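Local structure of esterase (Xanthomonas oryzae pv. oryzae, 3H2K) at residues A[86-91]-A[174-179]; A[178-183]-A[206-211]; A[210-215]-A[316-321]; A[226-231]-A[336-341]. The protein probably hydrolyses carboxylic esters, as an alpha/beta-hydrolase related to the secretory lipases. One frame throughout, in Å; residues are numbered along the deposited sequence.

Contact 1: residues A[86-91]-A[174-179]. With BOG (octyl beta-D-glucopyranoside), chain B.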
# COMPACT_ATOMS: atom_id res chain seq x y z
N HIS A 86 -1.66 2.88 -1.63
CA HIS A 86 -0.52 3.76 -1.39
C HIS A 86 0.35 3.19 -0.27
O HIS A 86 -0.08 2.30 0.46
CB HIS A 86 -0.98 5.19 -1.05
CG HIS A 86 -1.59 5.33 0.31
ND1 HIS A 86 -2.94 5.59 0.50
CD2 HIS A 86 -1.04 5.30 1.55
CE1 HIS A 86 -3.18 5.72 1.79
NE2 HIS A 86 -2.05 5.55 2.45
N PRO A 87 1.58 3.71 -0.13
CA PRO A 87 2.54 3.28 0.88
C PRO A 87 2.30 3.84 2.28
O PRO A 87 1.37 4.63 2.50
CB PRO A 87 3.88 3.73 0.30
CG PRO A 87 3.50 5.03 -0.40
CD PRO A 87 2.22 4.62 -1.10
N THR A 88 3.13 3.43 3.23
CA THR A 88 3.02 3.88 4.61
C THR A 88 2.91 5.40 4.69
O THR A 88 3.76 6.13 4.17
CB THR A 88 4.24 3.45 5.44
OG1 THR A 88 4.40 2.03 5.32
CG2 THR A 88 4.04 3.81 6.91
N GLU A 89 1.86 5.87 5.35
CA GLU A 89 1.63 7.30 5.51
C GLU A 89 1.41 7.61 7.00
O GLU A 89 0.41 7.19 7.58
CB GLU A 89 0.41 7.73 4.69
CG GLU A 89 0.07 9.21 4.82
CD GLU A 89 1.21 10.09 4.36
OE1 GLU A 89 1.40 10.24 3.13
OE2 GLU A 89 1.94 10.62 5.24
N ALA A 90 2.34 8.35 7.60
CA ALA A 90 2.24 8.72 9.01
C ALA A 90 1.58 10.09 9.23
O ALA A 90 1.20 10.43 10.36
CB ALA A 90 3.63 8.70 9.66
N LEU A 91 1.45 10.88 8.18
CA LEU A 91 0.82 12.20 8.29
C LEU A 91 -0.68 11.97 8.20
O LEU A 91 -1.20 11.63 7.13
CB LEU A 91 1.30 13.13 7.17
CG LEU A 91 0.90 14.60 7.32
CD1 LEU A 91 1.52 15.16 8.61
CD2 LEU A 91 1.38 15.40 6.11
N GLY A 174 -0.04 -1.88 -5.90
CA GLY A 174 0.22 -1.09 -4.71
C GLY A 174 1.68 -1.24 -4.36
O GLY A 174 2.30 -2.24 -4.71
N TYR A 175 2.23 -0.26 -3.66
CA TYR A 175 3.64 -0.28 -3.31
C TYR A 175 3.88 -0.20 -1.80
O TYR A 175 3.22 0.57 -1.11
CB TYR A 175 4.33 0.87 -4.05
CG TYR A 175 5.53 1.46 -3.35
CD1 TYR A 175 6.74 0.76 -3.28
CD2 TYR A 175 5.46 2.71 -2.75
CE1 TYR A 175 7.85 1.30 -2.62
CE2 TYR A 175 6.56 3.26 -2.09
CZ TYR A 175 7.75 2.56 -2.03
OH TYR A 175 8.83 3.10 -1.38
N SER A 176 4.83 -1.01 -1.31
CA SER A 176 5.20 -1.06 0.10
C SER A 176 4.00 -1.53 0.93
O SER A 176 3.54 -2.66 0.76
CB SER A 176 5.69 0.32 0.55
OG SER A 176 6.37 0.25 1.79
N GLN A 177 3.49 -0.70 1.84
CA GLN A 177 2.30 -1.13 2.58
C GLN A 177 1.22 -1.38 1.52
O GLN A 177 0.36 -2.24 1.69
CB GLN A 177 1.81 -0.03 3.53
CG GLN A 177 0.52 -0.41 4.27
CD GLN A 177 -0.17 0.77 4.92
OE1 GLN A 177 -1.26 0.64 5.48
NE2 GLN A 177 0.46 1.94 4.86
N GLY A 178 1.30 -0.62 0.43
CA GLY A 178 0.35 -0.75 -0.66
C GLY A 178 0.39 -2.12 -1.33
O GLY A 178 -0.58 -2.54 -1.95
N GLY A 179 1.53 -2.80 -1.22
CA GLY A 179 1.63 -4.13 -1.80
C GLY A 179 0.83 -5.09 -0.94
O GLY A 179 0.19 -6.02 -1.43
C1 BOG B . 12.99 -3.84 12.08
O1 BOG B . 12.65 -3.38 10.77
C2 BOG B . 14.24 -3.11 12.59
O2 BOG B . 15.34 -3.34 11.70
C3 BOG B . 14.59 -3.61 13.99
O3 BOG B . 15.68 -2.84 14.51
C4 BOG B . 13.38 -3.46 14.91
O4 BOG B . 13.66 -4.12 16.15
C5 BOG B . 12.14 -4.10 14.27
O5 BOG B . 11.90 -3.55 12.97
C6 BOG B . 10.92 -3.78 15.14
O6 BOG B . 10.72 -2.37 15.18
C1' BOG B . 11.46 -4.05 10.32
C2' BOG B . 10.90 -3.27 9.13
C3' BOG B . 9.60 -3.89 8.61
C4' BOG B . 9.00 -2.99 7.52
C5' BOG B . 7.66 -3.52 7.00
C6' BOG B . 7.06 -2.53 6.00
C7' BOG B . 5.68 -2.98 5.53
C8' BOG B . 5.06 -1.93 4.60
O HOH W 1 5.69 2.13 3.16

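Contact 2: residues A[178-183]-A[206-211]. With BOG (octyl beta-D-glucopyranoside), chain B.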
# COMPACT_ATOMS: atom_id res chain seq x y z
N GLY A 178 1.30 -0.62 0.43
CA GLY A 178 0.35 -0.75 -0.66
C GLY A 178 0.39 -2.12 -1.33
O GLY A 178 -0.58 -2.54 -1.95
N GLY A 179 1.53 -2.80 -1.22
CA GLY A 179 1.63 -4.13 -1.80
C GLY A 179 0.83 -5.09 -0.94
O GLY A 179 0.19 -6.02 -1.43
N HIS A 180 0.89 -4.85 0.37
CA HIS A 180 0.15 -5.65 1.34
C HIS A 180 -1.33 -5.40 1.03
O HIS A 180 -2.13 -6.33 0.94
CB HIS A 180 0.47 -5.18 2.76
CG HIS A 180 -0.19 -5.98 3.84
ND1 HIS A 180 0.28 -7.20 4.26
CD2 HIS A 180 -1.29 -5.73 4.58
CE1 HIS A 180 -0.50 -7.67 5.21
NE2 HIS A 180 -1.47 -6.80 5.43
N THR A 181 -1.68 -4.13 0.86
CA THR A 181 -3.05 -3.73 0.57
C THR A 181 -3.55 -4.38 -0.72
O THR A 181 -4.64 -4.96 -0.75
CB THR A 181 -3.18 -2.19 0.42
OG1 THR A 181 -2.81 -1.56 1.65
CG2 THR A 181 -4.61 -1.80 0.08
N ALA A 182 -2.75 -4.30 -1.77
CA ALA A 182 -3.15 -4.89 -3.05
C ALA A 182 -3.45 -6.38 -2.91
O ALA A 182 -4.49 -6.86 -3.37
CB ALA A 182 -2.05 -4.66 -4.09
N MET A 183 -2.55 -7.13 -2.27
CA MET A 183 -2.75 -8.56 -2.11
C MET A 183 -3.93 -8.88 -1.20
O MET A 183 -4.69 -9.81 -1.47
CB MET A 183 -1.48 -9.24 -1.58
CG MET A 183 -1.59 -10.76 -1.53
SD MET A 183 -0.03 -11.55 -1.09
CE MET A 183 0.86 -11.47 -2.64
N SER A 206 6.75 -4.70 -3.79
CA SER A 206 7.52 -4.59 -2.55
C SER A 206 6.69 -4.65 -1.27
O SER A 206 6.88 -3.85 -0.36
CB SER A 206 8.32 -3.29 -2.57
OG SER A 206 9.02 -3.16 -3.80
N GLY A 207 5.77 -5.61 -1.20
CA GLY A 207 4.91 -5.72 -0.03
C GLY A 207 5.33 -6.81 0.93
O GLY A 207 5.94 -7.80 0.53
N PRO A 208 5.02 -6.66 2.23
CA PRO A 208 5.37 -7.67 3.23
C PRO A 208 4.30 -8.75 3.36
O PRO A 208 3.64 -8.87 4.40
CB PRO A 208 5.52 -6.84 4.50
CG PRO A 208 4.45 -5.83 4.34
CD PRO A 208 4.58 -5.41 2.88
N TYR A 209 4.12 -9.53 2.30
CA TYR A 209 3.13 -10.61 2.27
C TYR A 209 3.42 -11.57 3.43
O TYR A 209 2.49 -12.06 4.08
CB TYR A 209 3.19 -11.35 0.92
CG TYR A 209 3.44 -10.40 -0.23
CD1 TYR A 209 2.61 -9.29 -0.43
CD2 TYR A 209 4.57 -10.53 -1.04
CE1 TYR A 209 2.90 -8.34 -1.40
CE2 TYR A 209 4.88 -9.58 -2.01
CZ TYR A 209 4.04 -8.49 -2.18
OH TYR A 209 4.36 -7.51 -3.09
N ALA A 210 4.70 -11.83 3.68
CA ALA A 210 5.09 -12.69 4.79
C ALA A 210 5.37 -11.69 5.91
O ALA A 210 6.51 -11.48 6.33
CB ALA A 210 6.35 -13.48 4.43
N LEU A 211 4.29 -11.07 6.39
CA LEU A 211 4.36 -10.04 7.42
C LEU A 211 5.10 -10.43 8.69
O LEU A 211 6.08 -9.78 9.07
CB LEU A 211 2.95 -9.56 7.77
CG LEU A 211 2.87 -8.36 8.73
CD1 LEU A 211 3.69 -7.19 8.18
CD2 LEU A 211 1.41 -7.97 8.90
C1 BOG B . 12.99 -3.84 12.08
O1 BOG B . 12.65 -3.38 10.77
C2 BOG B . 14.24 -3.11 12.59
O2 BOG B . 15.34 -3.34 11.70
C3 BOG B . 14.59 -3.61 13.99
O3 BOG B . 15.68 -2.84 14.51
C4 BOG B . 13.38 -3.46 14.91
O4 BOG B . 13.66 -4.12 16.15
C5 BOG B . 12.14 -4.10 14.27
O5 BOG B . 11.90 -3.55 12.97
C6 BOG B . 10.92 -3.78 15.14
O6 BOG B . 10.72 -2.37 15.18
C1' BOG B . 11.46 -4.05 10.32
C2' BOG B . 10.90 -3.27 9.13
C3' BOG B . 9.60 -3.89 8.61
C4' BOG B . 9.00 -2.99 7.52
C5' BOG B . 7.66 -3.52 7.00
C6' BOG B . 7.06 -2.53 6.00
C7' BOG B . 5.68 -2.98 5.53
C8' BOG B . 5.06 -1.93 4.60

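Contact 3: residues A[210-215]-A[316-321]. With BOG (octyl beta-D-glucopyranoside), chain B.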
# COMPACT_ATOMS: atom_id res chain seq x y z
N ALA A 210 4.70 -11.83 3.68
CA ALA A 210 5.09 -12.69 4.79
C ALA A 210 5.37 -11.69 5.91
O ALA A 210 6.51 -11.48 6.33
CB ALA A 210 6.35 -13.48 4.43
N LEU A 211 4.29 -11.07 6.39
CA LEU A 211 4.36 -10.04 7.42
C LEU A 211 5.10 -10.43 8.69
O LEU A 211 6.08 -9.78 9.07
CB LEU A 211 2.95 -9.56 7.77
CG LEU A 211 2.87 -8.36 8.73
CD1 LEU A 211 3.69 -7.19 8.18
CD2 LEU A 211 1.41 -7.97 8.90
N GLU A 212 4.63 -11.48 9.35
CA GLU A 212 5.28 -11.94 10.57
C GLU A 212 6.75 -12.27 10.29
O GLU A 212 7.63 -11.85 11.03
CB GLU A 212 4.55 -13.17 11.12
CG GLU A 212 5.31 -13.87 12.23
CD GLU A 212 4.64 -15.15 12.68
OE1 GLU A 212 4.06 -15.86 11.83
OE2 GLU A 212 4.70 -15.45 13.89
N GLN A 213 7.00 -13.02 9.22
CA GLN A 213 8.38 -13.39 8.88
C GLN A 213 9.25 -12.16 8.64
O GLN A 213 10.42 -12.13 9.04
CB GLN A 213 8.39 -14.27 7.62
CG GLN A 213 9.77 -14.37 6.96
CD GLN A 213 9.77 -15.29 5.76
OE1 GLN A 213 9.72 -16.51 5.90
NE2 GLN A 213 9.80 -14.71 4.56
N THR A 214 8.69 -11.15 7.99
CA THR A 214 9.43 -9.93 7.71
C THR A 214 9.96 -9.32 9.01
O THR A 214 11.14 -8.97 9.11
CB THR A 214 8.55 -8.90 6.96
OG1 THR A 214 8.23 -9.41 5.66
CG2 THR A 214 9.28 -7.57 6.80
N PHE A 215 9.11 -9.18 10.02
CA PHE A 215 9.57 -8.59 11.27
C PHE A 215 10.54 -9.50 12.04
O PHE A 215 11.49 -9.02 12.66
CB PHE A 215 8.38 -8.19 12.16
CG PHE A 215 7.82 -6.83 11.81
CD1 PHE A 215 6.74 -6.70 10.94
CD2 PHE A 215 8.40 -5.67 12.33
CE1 PHE A 215 6.25 -5.44 10.59
CE2 PHE A 215 7.92 -4.40 11.99
CZ PHE A 215 6.85 -4.28 11.11
N ARG A 316 -1.88 -12.70 12.06
CA ARG A 316 -3.26 -12.57 11.62
C ARG A 316 -3.34 -11.80 10.31
O ARG A 316 -4.33 -11.89 9.58
CB ARG A 316 -4.10 -11.83 12.66
CG ARG A 316 -4.42 -12.61 13.92
CD ARG A 316 -5.58 -11.95 14.64
NE ARG A 316 -5.88 -12.55 15.93
CZ ARG A 316 -6.95 -12.25 16.65
NH1 ARG A 316 -7.83 -11.36 16.20
NH2 ARG A 316 -7.14 -12.82 17.84
N ASN A 317 -2.30 -11.03 10.01
CA ASN A 317 -2.30 -10.26 8.79
C ASN A 317 -1.31 -10.73 7.74
O ASN A 317 -0.90 -9.97 6.86
CB ASN A 317 -2.13 -8.78 9.14
CG ASN A 317 -3.37 -8.22 9.83
OD1 ASN A 317 -4.41 -8.04 9.19
ND2 ASN A 317 -3.29 -7.98 11.13
N ASN A 318 -0.93 -12.00 7.84
CA ASN A 318 -0.07 -12.62 6.84
C ASN A 318 -0.98 -12.85 5.63
O ASN A 318 -2.20 -13.01 5.78
CB ASN A 318 0.46 -13.98 7.30
CG ASN A 318 1.66 -13.86 8.22
OD1 ASN A 318 2.54 -13.03 8.02
ND2 ASN A 318 1.72 -14.72 9.23
N LEU A 319 -0.40 -12.86 4.44
CA LEU A 319 -1.17 -13.10 3.21
C LEU A 319 -0.55 -14.31 2.52
O LEU A 319 -0.18 -14.26 1.35
CB LEU A 319 -1.11 -11.85 2.32
CG LEU A 319 -1.66 -10.58 3.01
CD1 LEU A 319 -1.43 -9.36 2.14
CD2 LEU A 319 -3.15 -10.77 3.29
N LEU A 320 -0.45 -15.42 3.25
CA LEU A 320 0.18 -16.63 2.72
C LEU A 320 -0.69 -17.86 2.51
O LEU A 320 -0.50 -18.59 1.54
CB LEU A 320 1.34 -17.03 3.64
CG LEU A 320 2.40 -15.95 3.88
CD1 LEU A 320 3.42 -16.43 4.91
CD2 LEU A 320 3.08 -15.61 2.56
N GLU A 321 -1.63 -18.10 3.41
CA GLU A 321 -2.46 -19.30 3.32
C GLU A 321 -3.70 -19.24 2.44
O GLU A 321 -4.82 -19.27 2.93
CB GLU A 321 -2.85 -19.75 4.72
CG GLU A 321 -1.67 -19.80 5.66
CD GLU A 321 -1.98 -20.57 6.92
OE1 GLU A 321 -3.15 -20.54 7.36
OE2 GLU A 321 -1.04 -21.18 7.48
C1 BOG B . 12.99 -3.84 12.08
O1 BOG B . 12.65 -3.38 10.77
C2 BOG B . 14.24 -3.11 12.59
O2 BOG B . 15.34 -3.34 11.70
C3 BOG B . 14.59 -3.61 13.99
O3 BOG B . 15.68 -2.84 14.51
C4 BOG B . 13.38 -3.46 14.91
O4 BOG B . 13.66 -4.12 16.15
C5 BOG B . 12.14 -4.10 14.27
O5 BOG B . 11.90 -3.55 12.97
C6 BOG B . 10.92 -3.78 15.14
O6 BOG B . 10.72 -2.37 15.18
C1' BOG B . 11.46 -4.05 10.32
C2' BOG B . 10.90 -3.27 9.13
C3' BOG B . 9.60 -3.89 8.61
C4' BOG B . 9.00 -2.99 7.52
C5' BOG B . 7.66 -3.52 7.00
C6' BOG B . 7.06 -2.53 6.00
C7' BOG B . 5.68 -2.98 5.53
C8' BOG B . 5.06 -1.93 4.60
O HOH W 2 4.87 -14.31 7.70

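Contact 4: residues A[226-231]-A[336-341]. With BOG (octyl beta-D-glucopyranoside), chain B; BOG (octyl beta-D-glucopyranoside), chain C.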
# COMPACT_ATOMS: atom_id res chain seq x y z
N GLY A 226 20.40 -6.50 4.14
CA GLY A 226 21.16 -5.38 4.68
C GLY A 226 20.51 -4.87 5.96
O GLY A 226 19.81 -5.63 6.64
N GLU A 227 20.74 -3.61 6.29
CA GLU A 227 20.15 -3.04 7.50
C GLU A 227 18.75 -2.50 7.23
O GLU A 227 18.53 -1.79 6.25
CB GLU A 227 21.03 -1.91 8.05
CG GLU A 227 22.45 -2.31 8.38
CD GLU A 227 23.03 -1.50 9.53
OE1 GLU A 227 22.75 -1.84 10.70
OE2 GLU A 227 23.74 -0.51 9.28
N ASN A 228 17.81 -2.85 8.10
CA ASN A 228 16.44 -2.38 7.93
C ASN A 228 16.35 -1.05 8.67
O ASN A 228 15.69 -0.93 9.71
CB ASN A 228 15.43 -3.37 8.50
CG ASN A 228 14.06 -3.20 7.88
OD1 ASN A 228 13.59 -2.07 7.72
ND2 ASN A 228 13.42 -4.31 7.52
N THR A 229 17.02 -0.07 8.10
CA THR A 229 17.14 1.29 8.61
C THR A 229 15.89 2.01 9.12
O THR A 229 15.95 2.67 10.16
CB THR A 229 17.81 2.17 7.54
OG1 THR A 229 18.92 1.46 6.99
CG2 THR A 229 18.29 3.48 8.15
N PHE A 230 14.79 1.90 8.40
CA PHE A 230 13.56 2.59 8.81
C PHE A 230 12.66 1.73 9.70
O PHE A 230 11.56 2.13 10.05
CB PHE A 230 12.78 3.03 7.56
CG PHE A 230 13.66 3.64 6.49
CD1 PHE A 230 14.45 4.75 6.78
CD2 PHE A 230 13.71 3.08 5.22
CE1 PHE A 230 15.30 5.29 5.81
CE2 PHE A 230 14.55 3.62 4.24
CZ PHE A 230 15.35 4.73 4.53
N GLY A 231 13.15 0.55 10.07
CA GLY A 231 12.38 -0.39 10.87
C GLY A 231 11.81 0.08 12.20
O GLY A 231 10.75 -0.39 12.61
N ASP A 336 16.54 -4.36 -1.97
CA ASP A 336 15.63 -3.85 -0.93
C ASP A 336 15.85 -4.48 0.45
O ASP A 336 15.61 -5.67 0.65
CB ASP A 336 14.18 -4.11 -1.36
CG ASP A 336 13.17 -3.30 -0.58
OD1 ASP A 336 13.45 -2.93 0.59
OD2 ASP A 336 12.08 -3.04 -1.12
N ALA A 337 16.29 -3.68 1.41
CA ALA A 337 16.53 -4.19 2.76
C ALA A 337 15.42 -3.79 3.74
O ALA A 337 15.42 -4.20 4.90
CB ALA A 337 17.88 -3.70 3.28
N THR A 338 14.47 -2.99 3.27
CA THR A 338 13.33 -2.56 4.09
C THR A 338 12.27 -3.66 4.04
O THR A 338 11.79 -4.13 5.07
CB THR A 338 12.74 -1.24 3.57
OG1 THR A 338 13.74 -0.22 3.63
CG2 THR A 338 11.53 -0.81 4.40
N VAL A 339 11.91 -4.06 2.82
CA VAL A 339 10.94 -5.13 2.62
C VAL A 339 11.59 -6.15 1.69
O VAL A 339 11.45 -6.07 0.46
CB VAL A 339 9.63 -4.61 1.98
CG1 VAL A 339 8.67 -5.78 1.75
CG2 VAL A 339 8.99 -3.56 2.89
N PRO A 340 12.33 -7.11 2.26
CA PRO A 340 13.01 -8.16 1.49
C PRO A 340 12.15 -8.81 0.41
O PRO A 340 10.97 -9.10 0.63
CB PRO A 340 13.45 -9.15 2.56
CG PRO A 340 13.76 -8.24 3.73
CD PRO A 340 12.58 -7.28 3.71
N LEU A 341 12.75 -9.03 -0.75
CA LEU A 341 12.06 -9.65 -1.87
C LEU A 341 11.76 -11.09 -1.48
O LEU A 341 10.98 -11.78 -2.13
CB LEU A 341 12.94 -9.57 -3.13
CG LEU A 341 12.37 -9.96 -4.50
CD1 LEU A 341 12.33 -11.46 -4.64
CD2 LEU A 341 10.97 -9.35 -4.68
C1 BOG B . 12.99 -3.84 12.08
O1 BOG B . 12.65 -3.38 10.77
C2 BOG B . 14.24 -3.11 12.59
O2 BOG B . 15.34 -3.34 11.70
C3 BOG B . 14.59 -3.61 13.99
O3 BOG B . 15.68 -2.84 14.51
C4 BOG B . 13.38 -3.46 14.91
O4 BOG B . 13.66 -4.12 16.15
C5 BOG B . 12.14 -4.10 14.27
O5 BOG B . 11.90 -3.55 12.97
C6 BOG B . 10.92 -3.78 15.14
O6 BOG B . 10.72 -2.37 15.18
C1' BOG B . 11.46 -4.05 10.32
C2' BOG B . 10.90 -3.27 9.13
C3' BOG B . 9.60 -3.89 8.61
C4' BOG B . 9.00 -2.99 7.52
C5' BOG B . 7.66 -3.52 7.00
C6' BOG B . 7.06 -2.53 6.00
C7' BOG B . 5.68 -2.98 5.53
C8' BOG B . 5.06 -1.93 4.60
C1 BOG C . 12.33 9.73 0.73
O1 BOG C . 12.87 10.10 2.00
C2 BOG C . 11.31 10.78 0.29
O2 BOG C . 10.24 10.87 1.23
C3 BOG C . 10.76 10.43 -1.10
O3 BOG C . 9.91 11.49 -1.55
C4 BOG C . 11.93 10.26 -2.07
O4 BOG C . 11.42 9.79 -3.33
C5 BOG C . 12.93 9.25 -1.52
O5 BOG C . 13.40 9.66 -0.23
C6 BOG C . 14.13 9.18 -2.47
O6 BOG C . 15.11 8.28 -1.96
C1' BOG C . 13.42 8.96 2.67
C2' BOG C . 12.46 8.52 3.78
C3' BOG C . 13.02 7.34 4.56
C4' BOG C . 12.13 6.99 5.75
C5' BOG C . 10.74 6.51 5.31
C6' BOG C . 10.83 5.17 4.58
C7' BOG C . 9.43 4.66 4.21
C8' BOG C . 9.51 3.30 3.52
O HOH W 3 14.25 0.09 6.26

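Contact 1: residues A[86-91]-A[174-179]
H86 meets the other segment through its main chain, its carbonyl carbon lying 4.0 Å from Y175 O, while its side chain starts out away from that segment and its ring stacks on that of Y125. P87 makes the main apolar touch: its CB sits 3.6 Å from Y175 CD2, with CG also near CD2 and CE2, the proline meeting the ring obliquely, and CB approaches S176 CB. That serine carbon lies over the centre of one face of the Y175 ring, 3.8 Å above its plane. T88 follows, with its OG1 against Q177 CB at 3.8 Å and hydrogen-bonded to Y138 OH. Its backbone N donates to a water at 2.9 Å, which lies near S176 OG at a separation too short to be trusted. S176 OG stands anti to its backbone N (chi1 -165°) and is hydrogen-bonded to H377 NE2; C8' of the octyl glucoside tail ends 3.8 Å from S176 OG and 3.4 Å from Q177 N. E89 OE2 accepts from L91 N at 3.0 Å through the anti lone pair. S176 has a positive phi (63°, with psi -117°), the strained backbone of a sharp strand-to-helix turn. This is consistent with the nucleophile elbow (GxSxG) of alpha/beta hydrolases, S176 being the probable nucleophile, and by analogy the N-H groups of T88 and Q177 may form the oxyanion hole.

Contact 2: residues A[178-183]-A[206-211]
M183 lays its methyl group over one face of the Y209 ring, CE standing 3.8 Å from the ring centroid in a CH-pi contact. The chain runs extended as far as SD and then bends (chi3 -78°), which brings CE back over the ring and leaves the sulfur oblique to it, with SD 3.5 Å from Y209 CD1, a Met-aromatic contact. On the opposite face G207 O lies 3.2 Å above the ring plane. G179 O comes in at the edge, 3.6 Å from Y209 CE1. The ring is thus sandwiched between G207 O and M183 CE, and the bond from G207 N to the tyrosine OH fixes its end. Two glycines let the backbones close up: G179 CA and G207 CA are 4.1 Å apart. Next to them the H180 imidazole points its ND1 edge at P208 O, too far to bond; ND1 is buried with no partner in the model, whereas NE2 has a weak bond to S141 OG. P208, at the centre of an inverse gamma turn, presents CG to C7' of the octyl tail at 3.3 Å. Farther out, M183 and Y209 both rest on L330 of strand 328-332 and on helix 342-352, while the H180 side of helix 177-192 faces helix 141-162.

Contact 3: residues A[210-215]-A[316-321]
N318 OD1 is gripped from two directions. The N-H of E212 reaches it at 2.9 Å, nearly straight (166°) and on a lone pair in the carbonyl plane, and a water donates to the same oxygen at 2.7 Å. That water accepts from Q213 N at 2.9 Å, so an asparagine from a distant loop serves two successive N-H groups at the start of helix 211-217, one directly and one through solvent. The side chain can do so because CG sits beside its own backbone N (chi1 -82°), turning the amide toward the helix. Its ND2 lies 3.7 Å from E212 OE1, the two side chains passing at a slant; the other carboxylate oxygen, OE2, forms a salt bridge with R311. N317 contributes carbon: CB packs 3.6 Å from L211 CD2, while the amide is bonded to S141 N, D313 O and Y246 OH. The two segments flank a stretch about half helical and without strands, inserted between strands 198-205 and 328-332, the kind of insertion that forms a lid in many alpha/beta-hydrolase lipases, so the contact ties its first helix to the loop leading back to the sheet. A210 O takes both the backbone N and the hydroxyl of T214, OG1 donating at 2.8 Å from well above the carbonyl plane (51° out of it). A210 CB touches L320 CD1 at 4.2 Å. F215 turns a ring face to the octyl glucoside, CZ lying 3.7 Å from C3'.

Contact 4: residues A[226-231]-A[336-341]
N228 and T338 carry the polar part of the contact. ND2 of N228 donates to T338 O at 2.9 Å, a bent bond (134°) with the donor tilted from the carbonyl plane, and makes a weak second bond to S218 OG. CG stands anti to the backbone N (chi1 -157°), which swings the amide across to the neighbouring loop. A shared water completes the link: it donates to N228 OD1 and to T338 OG1, 2.7 Å from each, and accepts from F230 N. The threonine hydroxyl is also hydrogen-bonded to A374 O. Within segment 336-341, D336 OD1 accepts from T338 N, an Asx turn, and from V339 N at 2.9 Å, which makes it an Asx motif, while OD2 is bonded to H377 ND1. This is consistent with D336 being the acid of a Ser-His-Asp triad, set in the loop after strand 328-332 as in other alpha/beta hydrolases. Van der Waals contacts between carbon and oxygen are few: A337 CB rests 3.6 Å from E227 O, and F230 CD2 lies obliquely 3.7 Å from T338 OG1. F375 and F279 meet the F230 ring edge-to-face. Detergent adds to this: the chain C tail covers one face of that ring, C3' lying 3.3 Å from CE1, while the chain B molecule sets C2' 3.2 Å from N228 ND2 and donates from O6 to G231 O at 3.2 Å.

Contacts 1 and 2 lie in the core and share the start of helix 177-192, with G178 and G179 common to both; close backbones and ring packing dominate there, and no direct hydrogen bond joins the segments of contact 2. Contacts 3 and 4 lie about 15 and 16 Å from the chain centre, join loops and a helix start, and rely on asparagine amides. A water bridges the segments in contacts 1, 3 and 4. Contact 3 is the more open, while contact 4 is buried despite its position. Contact 2 hands over to contact 3 through A210 and L211, and touches contact 4 where V339 packs on S206 and G207. The chain B octyl glucoside runs past all four.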